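Local coordinates for protein putative cytochrome P450 120 (Synechocystis sp., PDB 2VE3) that binds heme and retinoic acid and probably acts as a cytochrome P450 monooxygenase that inserts oxygen into its substrate, at residues I142-P145 / Q146-M150. Residues are numbered along the deposited sequence; the frame is centred on the assembly and turned at random.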
loop_
_atom_site.group_PDB
_atom_site.type_symbol
_atom_site.label_atom_id
_atom_site.label_comp_id
_atom_site.label_asym_id
_atom_site.label_seq_id
_atom_site.Cartn_x
_atom_site.Cartn_y
_atom_site.Cartn_z
ATOM N N ILE A 142 -3.075 18.437 -13.235
ATOM C CA ILE A 142 -3.954 17.307 -12.889
ATOM C C ILE A 142 -3.071 16.267 -12.182
ATOM O O ILE A 142 -2.436 15.437 -12.843
ATOM C CB ILE A 142 -4.655 16.713 -14.143
ATOM C CG1 ILE A 142 -5.433 17.813 -14.878
ATOM C CG2 ILE A 142 -5.553 15.524 -13.768
ATOM C CD1 ILE A 142 -6.132 17.346 -16.179
ATOM N N TRP A 143 -3.020 16.332 -10.844
ATOM C CA TRP A 143 -1.911 15.716 -10.098
ATOM C C TRP A 143 -1.912 14.202 -10.010
ATOM O O TRP A 143 -0.855 13.586 -10.110
ATOM C CB TRP A 143 -1.794 16.260 -8.669
ATOM C CG TRP A 143 -0.391 16.522 -8.234
ATOM C CD1 TRP A 143 0.751 16.057 -8.816
ATOM C CD2 TRP A 143 0.021 17.316 -7.110
ATOM N NE1 TRP A 143 1.858 16.526 -8.136
ATOM C CE2 TRP A 143 1.435 17.303 -7.087
ATOM C CE3 TRP A 143 -0.670 18.047 -6.125
ATOM C CZ2 TRP A 143 2.174 17.993 -6.116
ATOM C CZ3 TRP A 143 0.069 18.747 -5.168
ATOM C CH2 TRP A 143 1.473 18.711 -5.172
ATOM N N TYR A 144 -3.071 13.596 -9.794
ATOM C CA TYR A 144 -3.078 12.173 -9.513
ATOM C C TYR A 144 -2.285 11.326 -10.561
ATOM O O TYR A 144 -1.397 10.578 -10.171
ATOM C CB TYR A 144 -4.492 11.646 -9.204
ATOM C CG TYR A 144 -4.493 10.163 -8.904
ATOM C CD1 TYR A 144 -4.041 9.675 -7.666
ATOM C CD2 TYR A 144 -4.914 9.242 -9.870
ATOM C CE1 TYR A 144 -4.004 8.314 -7.397
ATOM C CE2 TYR A 144 -4.901 7.874 -9.605
ATOM C CZ TYR A 144 -4.437 7.418 -8.371
ATOM O OH TYR A 144 -4.422 6.072 -8.125
ATOM N N PRO A 145 -2.572 11.480 -11.881
ATOM C CA PRO A 145 -1.860 10.735 -12.939
ATOM C C PRO A 145 -0.366 11.026 -12.996
ATOM O O PRO A 145 0.424 10.152 -13.368
ATOM C CB PRO A 145 -2.514 11.246 -14.234
ATOM C CG PRO A 145 -3.813 11.805 -13.818
ATOM C CD PRO A 145 -3.602 12.366 -12.457
ATOM N N GLN A 146 0.004 12.251 -12.636
ATOM C CA GLN A 146 1.402 12.656 -12.500
ATOM C C GLN A 146 2.126 11.940 -11.367
ATOM O O GLN A 146 3.261 11.512 -11.537
ATOM C CB GLN A 146 1.509 14.167 -12.286
ATOM C CG GLN A 146 1.193 15.001 -13.520
ATOM C CD GLN A 146 2.078 14.679 -14.713
ATOM O OE1 GLN A 146 3.316 14.768 -14.648
ATOM N NE2 GLN A 146 1.442 14.322 -15.821
ATOM N N LEU A 147 1.470 11.845 -10.211
ATOM C CA LEU A 147 2.017 11.132 -9.062
ATOM C C LEU A 147 2.244 9.662 -9.406
ATOM O O LEU A 147 3.222 9.086 -8.961
ATOM C CB LEU A 147 1.096 11.267 -7.848
ATOM C CG LEU A 147 1.021 12.674 -7.221
ATOM C CD1 LEU A 147 -0.204 12.768 -6.326
ATOM C CD2 LEU A 147 2.289 13.045 -6.440
ATOM N N ARG A 148 1.349 9.094 -10.224
ATOM C CA ARG A 148 1.470 7.720 -10.710
ATOM C C ARG A 148 2.691 7.540 -11.601
ATOM O O ARG A 148 3.347 6.501 -11.543
ATOM C CB ARG A 148 0.214 7.271 -11.460
ATOM C CG ARG A 148 -0.984 7.038 -10.565
ATOM C CD ARG A 148 -2.095 6.274 -11.261
ATOM N NE ARG A 148 -1.744 4.873 -11.469
ATOM C CZ ARG A 148 -1.884 3.909 -10.566
ATOM N NH1 ARG A 148 -2.381 4.184 -9.361
ATOM N NH2 ARG A 148 -1.516 2.660 -10.870
ATOM N N ARG A 149 3.009 8.553 -12.408
ATOM C CA ARG A 149 4.211 8.491 -13.257
ATOM C C ARG A 149 5.467 8.517 -12.402
ATOM O O ARG A 149 6.350 7.687 -12.584
ATOM C CB ARG A 149 4.235 9.605 -14.308
ATOM C CG ARG A 149 3.118 9.487 -15.351
ATOM C CD ARG A 149 3.493 10.114 -16.706
ATOM N NE ARG A 149 3.858 9.081 -17.685
ATOM C CZ ARG A 149 2.997 8.458 -18.494
ATOM N NH1 ARG A 149 1.697 8.762 -18.465
ATOM N NH2 ARG A 149 3.431 7.528 -19.333
ATOM N N MET A 150 5.515 9.449 -11.452
ATOM C CA MET A 150 6.645 9.599 -10.547
ATOM C C MET A 150 6.912 8.350 -9.709
ATOM O O MET A 150 8.032 7.843 -9.721
ATOM C CB MET A 150 6.453 10.806 -9.636
ATOM C CG MET A 150 7.659 11.101 -8.720
ATOM S SD MET A 150 7.269 12.206 -7.342
ATOM C CE MET A 150 6.088 11.218 -6.446
#
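Ile142 to Pro145 lead from the short strand 140-142 into Gln146 to Met150, at the start of one helix. Three i to i+4 backbone bonds join the segments. Leu147 N donates to Trp143 O at 2.9 Å, the straightest of the three at 163°. Arg148 N reaches Tyr144 O at 3.1 Å, and Arg149 N reaches Pro145 O at 3.2 Å. Pro145 lies in the first turn, where its lack of an N-H costs no helical bond. On one side of the helix, Leu147 CG sits over a face of the Trp143 indole in a CH-pi contact, 4.1 Å from the centroid of the five-membered ring. Gln146 CB meets the same indole at its edge, 4.0 Å from Trp143 CD1. Trp135 and Trp414 also pack edge-to-face with Trp143, and Trp135 NE1 bonds Gln146 OE1. This helix of the cytochrome P450 fold packs its side chains here on helices 121-137 and 241-272. The contact lies away from the retinoic acid pocket, with the Arg148 side chain about 10 Å from the ligand. Tyr144 CG stands anti to the backbone N (chi1 -180°), which puts the ring beside Arg148. Arg148 CG lies over one ring face, toward its rim, and CD lies beyond the rim, 3.6 Å from Tyr144 CE2. A bend at chi3 (72°) then lets Arg148 NH1 donate a bent hydrogen bond to Tyr144 OH at 3.0 Å, the hydroxyl tilted from the guanidinium plane. Arg148 NE forms a salt bridge with Glu175, and NH1 forms another with Glu257. A leucine here would probably leave both carboxylates without this partner and Tyr144 OH without this donor.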